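Local coordinates for ABC transporter, substrate-binding protein (Streptococcus pneumoniae, PDB 5G5Y) that binds fructooligosaccharides such as kestose, nystose and inulin, preferring long chains, for import through the FusABC-MsmK ABC transporter, at residues K102-A107 against D487-N492; S187-E192 against D205-L210; L432-H437 against L479-K484; N443-R448 against E471-S476. All coordinates share one frame; numbering follows the deposited sequence.

Contact 1 of 4, residues K102-A107 against D487-N492; sequences KPEYKA and DQYQAN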
# COMPACT_ATOMS: atom_id res chain seq x y z
N LYS A 102 18.95 -7.16 3.20
CA LYS A 102 17.56 -7.58 3.02
C LYS A 102 17.45 -8.48 1.82
O LYS A 102 16.92 -8.07 0.79
CB LYS A 102 16.65 -6.35 2.83
CG LYS A 102 16.83 -5.24 3.83
CD LYS A 102 16.43 -5.63 5.22
CE LYS A 102 14.96 -5.41 5.43
NZ LYS A 102 14.59 -5.83 6.79
N PRO A 103 17.93 -9.73 1.93
CA PRO A 103 17.90 -10.62 0.79
C PRO A 103 16.53 -11.01 0.29
O PRO A 103 16.43 -11.50 -0.84
CB PRO A 103 18.66 -11.87 1.27
CG PRO A 103 18.69 -11.78 2.74
CD PRO A 103 18.53 -10.35 3.13
N GLU A 104 15.47 -10.79 1.08
CA GLU A 104 14.12 -11.01 0.58
C GLU A 104 13.85 -10.18 -0.68
O GLU A 104 13.09 -10.63 -1.54
CB GLU A 104 13.09 -10.71 1.64
CG GLU A 104 12.92 -9.22 1.92
CD GLU A 104 12.22 -8.98 3.21
OE1 GLU A 104 12.91 -8.92 4.27
OE2 GLU A 104 10.96 -8.86 3.16
N TYR A 105 14.43 -8.97 -0.79
CA TYR A 105 14.15 -8.14 -1.95
C TYR A 105 14.74 -8.74 -3.20
O TYR A 105 14.15 -8.61 -4.25
CB TYR A 105 14.61 -6.70 -1.76
CG TYR A 105 13.79 -5.95 -0.74
CD1 TYR A 105 12.42 -5.79 -0.89
CD2 TYR A 105 14.38 -5.44 0.40
CE1 TYR A 105 11.67 -5.12 0.07
CE2 TYR A 105 13.64 -4.76 1.35
CZ TYR A 105 12.28 -4.60 1.16
OH TYR A 105 11.54 -3.94 2.08
N LYS A 106 15.87 -9.44 -3.09
CA LYS A 106 16.47 -10.08 -4.24
C LYS A 106 15.52 -11.11 -4.84
O LYS A 106 15.35 -11.15 -6.06
CB LYS A 106 17.80 -10.75 -3.89
CG LYS A 106 18.64 -11.02 -5.13
CD LYS A 106 20.04 -11.49 -4.75
CE LYS A 106 21.11 -10.91 -5.65
NZ LYS A 106 21.01 -11.46 -7.01
N ALA A 107 14.87 -11.88 -3.97
CA ALA A 107 13.88 -12.86 -4.41
C ALA A 107 12.70 -12.18 -5.12
O ALA A 107 12.26 -12.64 -6.16
CB ALA A 107 13.42 -13.73 -3.24
N ASP A 487 5.91 -21.41 -1.39
CA ASP A 487 6.92 -22.41 -1.10
C ASP A 487 8.23 -22.07 -1.80
O ASP A 487 9.28 -22.15 -1.18
CB ASP A 487 6.46 -23.84 -1.46
CG ASP A 487 5.23 -24.30 -0.65
OD1 ASP A 487 4.89 -23.70 0.41
OD2 ASP A 487 4.59 -25.27 -1.07
N GLN A 488 8.19 -21.68 -3.07
CA GLN A 488 9.41 -21.28 -3.77
C GLN A 488 10.13 -20.07 -3.10
O GLN A 488 11.36 -20.05 -2.96
CB GLN A 488 9.12 -20.95 -5.24
CG GLN A 488 8.83 -22.16 -6.10
CD GLN A 488 8.37 -21.82 -7.52
OE1 GLN A 488 8.31 -20.64 -7.92
NE2 GLN A 488 8.04 -22.86 -8.29
N TYR A 489 9.36 -19.05 -2.73
CA TYR A 489 9.88 -17.90 -1.98
C TYR A 489 10.62 -18.30 -0.71
O TYR A 489 11.73 -17.80 -0.44
CB TYR A 489 8.75 -16.93 -1.65
CG TYR A 489 9.16 -15.74 -0.86
CD1 TYR A 489 9.76 -14.65 -1.46
CD2 TYR A 489 8.94 -15.70 0.50
CE1 TYR A 489 10.13 -13.53 -0.71
CE2 TYR A 489 9.28 -14.60 1.25
CZ TYR A 489 9.88 -13.52 0.65
OH TYR A 489 10.21 -12.48 1.46
N GLN A 490 10.05 -19.21 0.08
CA GLN A 490 10.75 -19.73 1.28
C GLN A 490 12.16 -20.25 0.98
O GLN A 490 13.08 -19.96 1.73
CB GLN A 490 9.96 -20.84 1.99
CG GLN A 490 8.59 -20.46 2.50
CD GLN A 490 8.49 -19.05 3.04
OE1 GLN A 490 7.77 -18.22 2.49
NE2 GLN A 490 9.22 -18.76 4.10
N ALA A 491 12.31 -20.96 -0.14
CA ALA A 491 13.62 -21.42 -0.61
C ALA A 491 14.56 -20.31 -1.08
O ALA A 491 15.77 -20.41 -0.91
CB ALA A 491 13.43 -22.43 -1.74
N ASN A 492 14.03 -19.26 -1.68
CA ASN A 492 14.83 -18.20 -2.30
C ASN A 492 15.04 -16.94 -1.48
O ASN A 492 15.87 -16.12 -1.86
CB ASN A 492 14.16 -17.79 -3.62
CG ASN A 492 14.06 -18.94 -4.60
OD1 ASN A 492 14.80 -19.90 -4.51
ND2 ASN A 492 13.13 -18.85 -5.54
O HOH W 1 17.36 -13.77 -1.89
O HOH W 2 9.46 -10.09 1.04
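A107 and N492 bring the two backbones closest, their CA atoms 5.8 Å apart, where the short helix 104-109 meets the last turn of helix 475-492. The A107 methyl does the packing here. Its CB lies 3.7 Å from N492 O and 4.1 Å from N492 CB. Y489 comes in beside them. Its CG stands anti to the backbone N (chi1 179°), which sends the ring across to the other helix. Y489 CE1 passes 4.2 Å from A107 CB, at an oblique angle to the ring. Farther out, Y489 OH rests 3.4 Å from E104 CB, and E104 O sits near the ring plane at its edge. The E104 carboxylate is turned 71° from the tyrosine ring. No hydrogen bond crosses directly, so waters carry the polar links. One donates to P103 O (2.7 Å) and to N492 O (2.8 Å). A second donates to E104 OE2 and also bonds Y489 OH. E104 OE2 also bonds a glycerol, probably from the crystallisation liquor. K102, just before this helix, shares a zinc site with E124 and D127. The contact sets the C-terminal end of helix 475-492 against helix 104-109, with M303 touching E104 and P423 touching Y489, both from loops.

Contact 2 of 4, residues S187-E192 against D205-L210; sequences SGNGNE and DNDDHL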
# COMPACT_ATOMS: atom_id res chain seq x y z
N SER A 187 -17.93 0.12 1.22
CA SER A 187 -17.79 -1.33 0.98
C SER A 187 -16.90 -1.74 -0.20
O SER A 187 -16.95 -1.19 -1.30
CB SER A 187 -19.18 -1.96 0.82
OG SER A 187 -19.07 -3.39 0.67
N GLY A 188 -16.08 -2.75 0.05
CA GLY A 188 -15.28 -3.38 -0.97
C GLY A 188 -13.81 -3.40 -0.63
O GLY A 188 -13.44 -3.56 0.54
N ASN A 189 -12.95 -3.29 -1.65
CA ASN A 189 -11.54 -3.16 -1.39
C ASN A 189 -11.27 -1.76 -0.78
O ASN A 189 -12.05 -0.79 -0.97
CB ASN A 189 -10.67 -3.37 -2.65
CG ASN A 189 -10.62 -4.84 -3.15
OD1 ASN A 189 -10.62 -5.89 -2.40
ND2 ASN A 189 -10.58 -4.93 -4.48
N GLY A 190 -10.19 -1.69 -0.04
CA GLY A 190 -9.54 -0.44 0.32
C GLY A 190 -9.72 0.01 1.75
O GLY A 190 -10.24 -0.71 2.63
N ASN A 191 -9.33 1.25 1.97
CA ASN A 191 -9.09 1.74 3.34
C ASN A 191 -10.32 2.02 4.19
O ASN A 191 -10.20 2.21 5.40
CB ASN A 191 -8.21 2.99 3.27
CG ASN A 191 -6.88 2.74 2.56
OD1 ASN A 191 -6.42 1.59 2.45
ND2 ASN A 191 -6.27 3.81 2.07
N GLU A 192 -11.49 2.07 3.56
CA GLU A 192 -12.73 2.44 4.19
C GLU A 192 -13.69 1.27 4.37
O GLU A 192 -14.81 1.44 4.80
CB GLU A 192 -13.39 3.60 3.40
CG GLU A 192 -12.66 4.94 3.51
CD GLU A 192 -11.33 5.00 2.81
OE1 GLU A 192 -11.25 4.62 1.64
OE2 GLU A 192 -10.34 5.43 3.41
N ASP A 205 -9.71 -11.23 7.49
CA ASP A 205 -9.83 -10.97 6.06
C ASP A 205 -8.91 -9.82 5.61
O ASP A 205 -8.50 -8.99 6.41
CB ASP A 205 -11.29 -10.64 5.72
CG ASP A 205 -11.61 -10.69 4.22
OD1 ASP A 205 -10.93 -11.47 3.48
OD2 ASP A 205 -12.56 -9.95 3.79
N ASN A 206 -8.61 -9.77 4.32
CA ASN A 206 -7.92 -8.61 3.77
C ASN A 206 -8.31 -8.46 2.31
O ASN A 206 -9.08 -9.30 1.82
CB ASN A 206 -6.41 -8.71 3.97
CG ASN A 206 -5.80 -9.94 3.33
OD1 ASN A 206 -6.18 -10.35 2.22
ND2 ASN A 206 -4.81 -10.52 4.00
N ASP A 207 -7.81 -7.43 1.64
CA ASP A 207 -8.25 -7.14 0.26
C ASP A 207 -7.88 -8.23 -0.74
O ASP A 207 -8.49 -8.28 -1.79
CB ASP A 207 -7.75 -5.76 -0.20
CG ASP A 207 -8.49 -4.62 0.48
OD1 ASP A 207 -9.56 -4.87 1.10
OD2 ASP A 207 -8.03 -3.45 0.39
N ASP A 208 -6.89 -9.06 -0.43
CA ASP A 208 -6.56 -10.23 -1.27
C ASP A 208 -7.34 -11.50 -0.88
O ASP A 208 -7.22 -12.52 -1.54
CB ASP A 208 -5.08 -10.58 -1.15
CG ASP A 208 -4.17 -9.45 -1.60
OD1 ASP A 208 -4.40 -8.87 -2.67
OD2 ASP A 208 -3.21 -9.12 -0.87
N HIS A 209 -8.10 -11.44 0.22
CA HIS A 209 -8.72 -12.60 0.85
C HIS A 209 -7.72 -13.74 1.05
O HIS A 209 -8.06 -14.91 0.86
CB HIS A 209 -9.94 -13.09 0.08
CG HIS A 209 -10.91 -12.01 -0.26
ND1 HIS A 209 -11.51 -11.23 0.70
CD2 HIS A 209 -11.37 -11.57 -1.45
CE1 HIS A 209 -12.26 -10.31 0.11
NE2 HIS A 209 -12.21 -10.50 -1.19
N LEU A 210 -6.49 -13.39 1.38
CA LEU A 210 -5.43 -14.38 1.50
C LEU A 210 -4.49 -14.06 2.65
O LEU A 210 -3.85 -13.01 2.66
CB LEU A 210 -4.65 -14.45 0.19
CG LEU A 210 -3.83 -15.69 -0.03
CD1 LEU A 210 -4.72 -16.86 -0.44
CD2 LEU A 210 -2.81 -15.41 -1.14
O HOH W 3 -9.87 -3.42 3.31
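The carboxylate of D207 takes the G190 backbone N-H over its plane, not in it: the donor stands 38° out. G190 N bonds D207 OD2 at 2.8 Å, and the bond is bent. The N189 side chain crosses D207 at a slant, its amide plane turned 57° from the carboxylate. N189 CB comes within 4.0 Å of D207 CG. Within 205-210, the H209 ring has D205 at its edge. H209 ND1 gives a nearly straight bond (171°) of 2.8 Å to the syn lone pair of D205 OD1. The ring of Y447 also meets H209. A water lies 2.8 Å from G190 O and 2.7 Å from D207 OD1, and K195 forms a salt bridge with the same OD1. D207 therefore serves backbone, water and lysine at once. The type I turn from N206 to H209 presents it, closed by H209 N to N206 O at 2.8 Å. N206 steadies that turn through L210: its OD1 receives L210 N, and its ND2 gives to L210 O. N191, next to G190 in the chain, binds substrate, so the contact borders the sugar site. Both segments belong to the long connection between strands 181-183 and 210-212. D207 and H209 rest on helix 429-455, E192 on helix 252-260, and L210 on helix 475-492.

Contact 3 of 4, residues L432-H437 against L479-K484; sequences LDKIAH and LAIKQK. With ZN (zinc ion), chain H.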
# COMPACT_ATOMS: atom_id res chain seq x y z
N LEU A 432 0.38 -15.60 -14.16
CA LEU A 432 -0.19 -14.25 -14.09
C LEU A 432 -1.55 -14.18 -14.74
O LEU A 432 -2.52 -13.68 -14.15
CB LEU A 432 0.76 -13.20 -14.68
CG LEU A 432 1.93 -12.79 -13.81
CD1 LEU A 432 3.01 -12.07 -14.61
CD2 LEU A 432 1.44 -11.88 -12.70
N ASP A 433 -1.65 -14.74 -15.95
CA ASP A 433 -2.91 -14.78 -16.69
C ASP A 433 -3.97 -15.66 -16.02
O ASP A 433 -5.13 -15.30 -16.01
CB ASP A 433 -2.68 -15.26 -18.14
CG ASP A 433 -1.83 -14.29 -18.97
OD1 ASP A 433 -1.61 -13.10 -18.58
OD2 ASP A 433 -1.38 -14.74 -20.04
N LYS A 434 -3.59 -16.80 -15.49
CA LYS A 434 -4.53 -17.66 -14.78
C LYS A 434 -5.11 -16.99 -13.54
O LYS A 434 -6.31 -17.08 -13.27
CB LYS A 434 -3.84 -18.94 -14.32
CG LYS A 434 -3.53 -19.91 -15.43
CD LYS A 434 -3.15 -21.30 -14.92
CE LYS A 434 -1.73 -21.32 -14.41
NZ LYS A 434 -1.32 -22.64 -13.85
N ILE A 435 -4.24 -16.32 -12.79
CA ILE A 435 -4.63 -15.63 -11.56
C ILE A 435 -5.53 -14.43 -11.88
O ILE A 435 -6.55 -14.24 -11.22
CB ILE A 435 -3.34 -15.23 -10.76
CG1 ILE A 435 -2.63 -16.48 -10.23
CG2 ILE A 435 -3.59 -14.24 -9.62
CD1 ILE A 435 -3.42 -17.37 -9.30
N ALA A 436 -5.19 -13.67 -12.93
CA ALA A 436 -5.98 -12.52 -13.39
C ALA A 436 -7.40 -12.91 -13.78
O ALA A 436 -8.37 -12.20 -13.47
CB ALA A 436 -5.28 -11.81 -14.55
N HIS A 437 -7.51 -14.00 -14.50
CA HIS A 437 -8.79 -14.53 -14.90
C HIS A 437 -9.63 -14.92 -13.69
O HIS A 437 -10.80 -14.54 -13.60
CB HIS A 437 -8.59 -15.72 -15.86
CG HIS A 437 -9.85 -16.38 -16.32
ND1 HIS A 437 -9.84 -17.38 -17.27
CD2 HIS A 437 -11.15 -16.20 -15.99
CE1 HIS A 437 -11.07 -17.78 -17.51
NE2 HIS A 437 -11.89 -17.08 -16.74
N LEU A 479 -5.45 -21.26 -5.22
CA LEU A 479 -4.69 -21.57 -4.00
C LEU A 479 -3.46 -22.40 -4.23
O LEU A 479 -2.43 -22.15 -3.60
CB LEU A 479 -5.55 -22.23 -2.94
CG LEU A 479 -6.52 -21.26 -2.26
CD1 LEU A 479 -7.52 -22.05 -1.42
CD2 LEU A 479 -5.74 -20.27 -1.38
N ALA A 480 -3.55 -23.37 -5.16
CA ALA A 480 -2.39 -24.18 -5.48
C ALA A 480 -1.31 -23.31 -6.11
O ALA A 480 -0.14 -23.49 -5.81
CB ALA A 480 -2.73 -25.36 -6.41
N ILE A 481 -1.68 -22.39 -6.99
CA ILE A 481 -0.71 -21.46 -7.57
C ILE A 481 -0.05 -20.59 -6.48
O ILE A 481 1.19 -20.46 -6.44
CB ILE A 481 -1.31 -20.58 -8.67
CG1 ILE A 481 -1.66 -21.46 -9.88
CG2 ILE A 481 -0.33 -19.47 -9.03
CD1 ILE A 481 -2.70 -20.84 -10.79
N LYS A 482 -0.87 -20.02 -5.62
CA LYS A 482 -0.37 -19.15 -4.55
C LYS A 482 0.57 -19.92 -3.62
O LYS A 482 1.65 -19.42 -3.22
CB LYS A 482 -1.53 -18.50 -3.79
CG LYS A 482 -2.34 -17.47 -4.60
CD LYS A 482 -1.62 -16.14 -4.71
CE LYS A 482 -2.38 -15.12 -5.56
NZ LYS A 482 -1.71 -13.79 -5.50
N GLN A 483 0.18 -21.15 -3.29
CA GLN A 483 1.01 -21.99 -2.42
C GLN A 483 2.32 -22.34 -3.11
O GLN A 483 3.34 -22.38 -2.46
CB GLN A 483 0.26 -23.28 -2.01
CG GLN A 483 0.94 -24.09 -0.96
CD GLN A 483 0.92 -23.41 0.39
OE1 GLN A 483 -0.14 -23.16 0.94
NE2 GLN A 483 2.10 -23.17 0.96
N LYS A 484 2.28 -22.63 -4.41
CA LYS A 484 3.49 -22.93 -5.14
C LYS A 484 4.52 -21.79 -5.04
O LYS A 484 5.69 -22.01 -4.72
CB LYS A 484 3.15 -23.25 -6.60
CG LYS A 484 4.34 -23.56 -7.51
CD LYS A 484 3.87 -23.84 -8.94
CE LYS A 484 3.51 -22.56 -9.68
NZ LYS A 484 3.21 -22.78 -11.12
ZN ZN H . -13.84 -17.37 -16.36
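Helix 429-455 packs on helix 475-492 through I435 and I481, a hydrophobic joint in the C-terminal helical part of the chain. The short segments run at 135° to each other, nearer antiparallel than parallel, and their axes approach to 10.8 Å. The two isoleucines meet tip to tip. I435 CD1 lies 3.7 Å from I481 CG2 and 3.8 Å from I481 CD1. Both branches of I481 are used. CG2, anti to the backbone N, faces I435, while CD1 at the end of the longer branch also receives K434. The lysine crosses I481 with its methylenes, and a bend at chi3 (-77°) carries K434 CE and NZ over I481 CD1, with CE 3.8 Å from it. On the other flank the aliphatic part of K482 joins in, with K482 CE 4.3 Å from I435 CG2. M427, from a loop, touches both isoleucines. Two residues past I435, on the exposed side of the helix, H437 NE2 binds a zinc ion at 2.0 Å, and D441 supplies the other ligand from this chain. K434 NZ and K484 NZ are 5.3 Å apart, yet each forms a salt bridge with D431, through separate carboxylate oxygens. The joint thus has an apolar centre, and the shared aspartate probably offsets the repulsion of the two ammonium groups at its margin.

Contact 4 of 4, residues N443-R448 against E471-S476; sequences NDYIYR and EKYGLS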
# COMPACT_ATOMS: atom_id res chain seq x y z
N ASN A 443 -13.86 -11.89 -7.80
CA ASN A 443 -13.71 -10.79 -6.83
C ASN A 443 -15.01 -10.04 -6.61
O ASN A 443 -15.45 -9.85 -5.45
CB ASN A 443 -12.56 -9.85 -7.18
CG ASN A 443 -11.19 -10.47 -6.89
OD1 ASN A 443 -11.12 -11.58 -6.36
ND2 ASN A 443 -10.13 -9.76 -7.22
N ASP A 444 -15.64 -9.61 -7.69
CA ASP A 444 -16.91 -8.88 -7.60
C ASP A 444 -18.00 -9.77 -7.02
O ASP A 444 -18.81 -9.30 -6.25
CB ASP A 444 -17.35 -8.30 -8.95
CG ASP A 444 -16.46 -7.13 -9.45
OD1 ASP A 444 -15.88 -6.40 -8.63
OD2 ASP A 444 -16.34 -6.91 -10.68
N TYR A 445 -17.98 -11.06 -7.35
CA TYR A 445 -18.94 -12.04 -6.79
C TYR A 445 -18.84 -12.16 -5.26
O TYR A 445 -19.85 -12.18 -4.54
CB TYR A 445 -18.73 -13.42 -7.45
CG TYR A 445 -19.53 -14.52 -6.83
CD1 TYR A 445 -20.90 -14.63 -7.07
CD2 TYR A 445 -18.93 -15.47 -6.01
CE1 TYR A 445 -21.64 -15.65 -6.48
CE2 TYR A 445 -19.65 -16.48 -5.42
CZ TYR A 445 -21.03 -16.57 -5.65
OH TYR A 445 -21.75 -17.58 -5.05
N ILE A 446 -17.62 -12.25 -4.77
CA ILE A 446 -17.39 -12.31 -3.33
C ILE A 446 -18.03 -11.07 -2.62
O ILE A 446 -18.73 -11.20 -1.61
CB ILE A 446 -15.89 -12.40 -3.02
CG1 ILE A 446 -15.37 -13.80 -3.36
CG2 ILE A 446 -15.60 -12.08 -1.54
CD1 ILE A 446 -13.89 -13.87 -3.48
N TYR A 447 -17.79 -9.89 -3.16
CA TYR A 447 -18.36 -8.69 -2.56
C TYR A 447 -19.88 -8.59 -2.77
O TYR A 447 -20.57 -8.08 -1.91
CB TYR A 447 -17.65 -7.43 -3.02
CG TYR A 447 -16.27 -7.23 -2.38
CD1 TYR A 447 -16.06 -7.39 -1.01
CD2 TYR A 447 -15.17 -6.90 -3.16
CE1 TYR A 447 -14.79 -7.21 -0.45
CE2 TYR A 447 -13.90 -6.72 -2.61
CZ TYR A 447 -13.73 -6.87 -1.24
OH TYR A 447 -12.49 -6.67 -0.68
N ARG A 448 -20.38 -9.05 -3.90
CA ARG A 448 -21.83 -9.02 -4.12
C ARG A 448 -22.55 -9.88 -3.08
O ARG A 448 -23.51 -9.43 -2.46
CB ARG A 448 -22.19 -9.48 -5.53
CG ARG A 448 -23.70 -9.41 -5.80
CD ARG A 448 -24.10 -9.78 -7.22
NE ARG A 448 -23.86 -11.17 -7.62
CZ ARG A 448 -24.64 -12.22 -7.35
NH1 ARG A 448 -25.74 -12.11 -6.60
NH2 ARG A 448 -24.32 -13.41 -7.85
N GLU A 471 -15.45 -22.59 -6.18
CA GLU A 471 -14.71 -23.69 -6.81
C GLU A 471 -14.97 -23.74 -8.31
O GLU A 471 -14.03 -23.97 -9.06
CB GLU A 471 -14.98 -25.05 -6.17
CG GLU A 471 -14.18 -26.20 -6.79
CD GLU A 471 -12.67 -25.92 -6.88
OE1 GLU A 471 -12.15 -25.08 -6.08
OE2 GLU A 471 -11.98 -26.52 -7.73
N LYS A 472 -16.19 -23.50 -8.76
CA LYS A 472 -16.41 -23.38 -10.20
C LYS A 472 -15.57 -22.28 -10.85
O LYS A 472 -15.17 -22.41 -12.01
CB LYS A 472 -17.87 -23.13 -10.53
CG LYS A 472 -18.77 -24.33 -10.24
CD LYS A 472 -20.21 -23.87 -10.32
CE LYS A 472 -21.21 -24.88 -9.80
NZ LYS A 472 -22.56 -24.26 -9.96
N TYR A 473 -15.34 -21.18 -10.12
CA TYR A 473 -14.47 -20.12 -10.60
C TYR A 473 -12.98 -20.43 -10.48
O TYR A 473 -12.15 -19.63 -10.96
CB TYR A 473 -14.73 -18.80 -9.88
CG TYR A 473 -16.01 -18.10 -10.24
CD1 TYR A 473 -16.40 -17.90 -11.57
CD2 TYR A 473 -16.82 -17.59 -9.25
CE1 TYR A 473 -17.55 -17.21 -11.88
CE2 TYR A 473 -17.96 -16.89 -9.54
CZ TYR A 473 -18.33 -16.70 -10.86
OH TYR A 473 -19.50 -16.04 -11.10
N GLY A 474 -12.62 -21.53 -9.83
CA GLY A 474 -11.24 -22.00 -9.83
C GLY A 474 -10.48 -21.78 -8.53
O GLY A 474 -9.24 -21.73 -8.55
N LEU A 475 -11.19 -21.65 -7.41
CA LEU A 475 -10.54 -21.39 -6.13
C LEU A 475 -9.43 -22.39 -5.80
O LEU A 475 -8.35 -21.98 -5.38
CB LEU A 475 -11.56 -21.34 -4.99
CG LEU A 475 -11.00 -21.01 -3.60
CD1 LEU A 475 -10.35 -19.64 -3.64
CD2 LEU A 475 -12.10 -21.10 -2.56
N SER A 476 -9.66 -23.70 -5.99
CA SER A 476 -8.61 -24.65 -5.65
C SER A 476 -7.36 -24.44 -6.49
O SER A 476 -6.26 -24.57 -5.98
CB SER A 476 -9.07 -26.11 -5.72
OG SER A 476 -9.45 -26.45 -7.02
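Y445 places its CG anti to the backbone N (chi1 173°), and Y473 places its own beside the backbone N (chi1 -72°). These torsions turn Y445, on helix 429-455, and Y473, in the turn between helices 459-472 and 475-492, toward each other. The result is a T-shaped, edge-to-face pair, next to the Schellman motif that ends helix 459-472. The ring planes are 67° apart and the centroids 5.6 Å apart. Y473 supplies the edge and Y445 the face. Y473 CE2 does all the close touching: it lies 3.9 Å from both Y445 CG and Y445 CD2, on the side of the ring nearest the backbone. The guanidinium nitrogen R448 NH2 lies in the plane of the Y445 ring, at its edge, while R448 NH1 makes a salt bridge with E452. Y445 also touches E469 and L470 of helix 459-472, and Y473 touches D441 and M442 of helix 429-455. G474, with positive phi, ends the helix with two bonds back into its last turn, one of them G474 N to E471 O at 2.9 Å. The same glycine is the N-cap of helix 475-492. Behind it, L475 packs on F220 and D223 of a calcium site. E471 reaches over the junction to the first turn of the new helix. Its OE1 takes S476 N on the syn lone pair at 2.8 Å, and its OE2 accepts S476 OG at 2.6 Å.

In the fold
Contact 1 closes the longest loop of chain and holds the other three inside it. Contact 2 comes first, followed by contact 3, which has contact 4 nested within it. Helix 475-492 runs through contacts 4, 3 and 1 in turn, and helix 429-455 serves both 3 and 4, whose centres are 13 Å apart. Contact 2 joins this helical group: L210 CD1 packs on L479 CD2 at 3.7 Å, and N189 probably hydrogen-bonds Y447. Its centre lies 14 Å from that of contact 4. The centre of contact 1 lies about 18 Å from that of contact 3 and about 29 Å from that of contact 4. The C-terminal helices thus tie a substrate-site loop to the early helix 104-109.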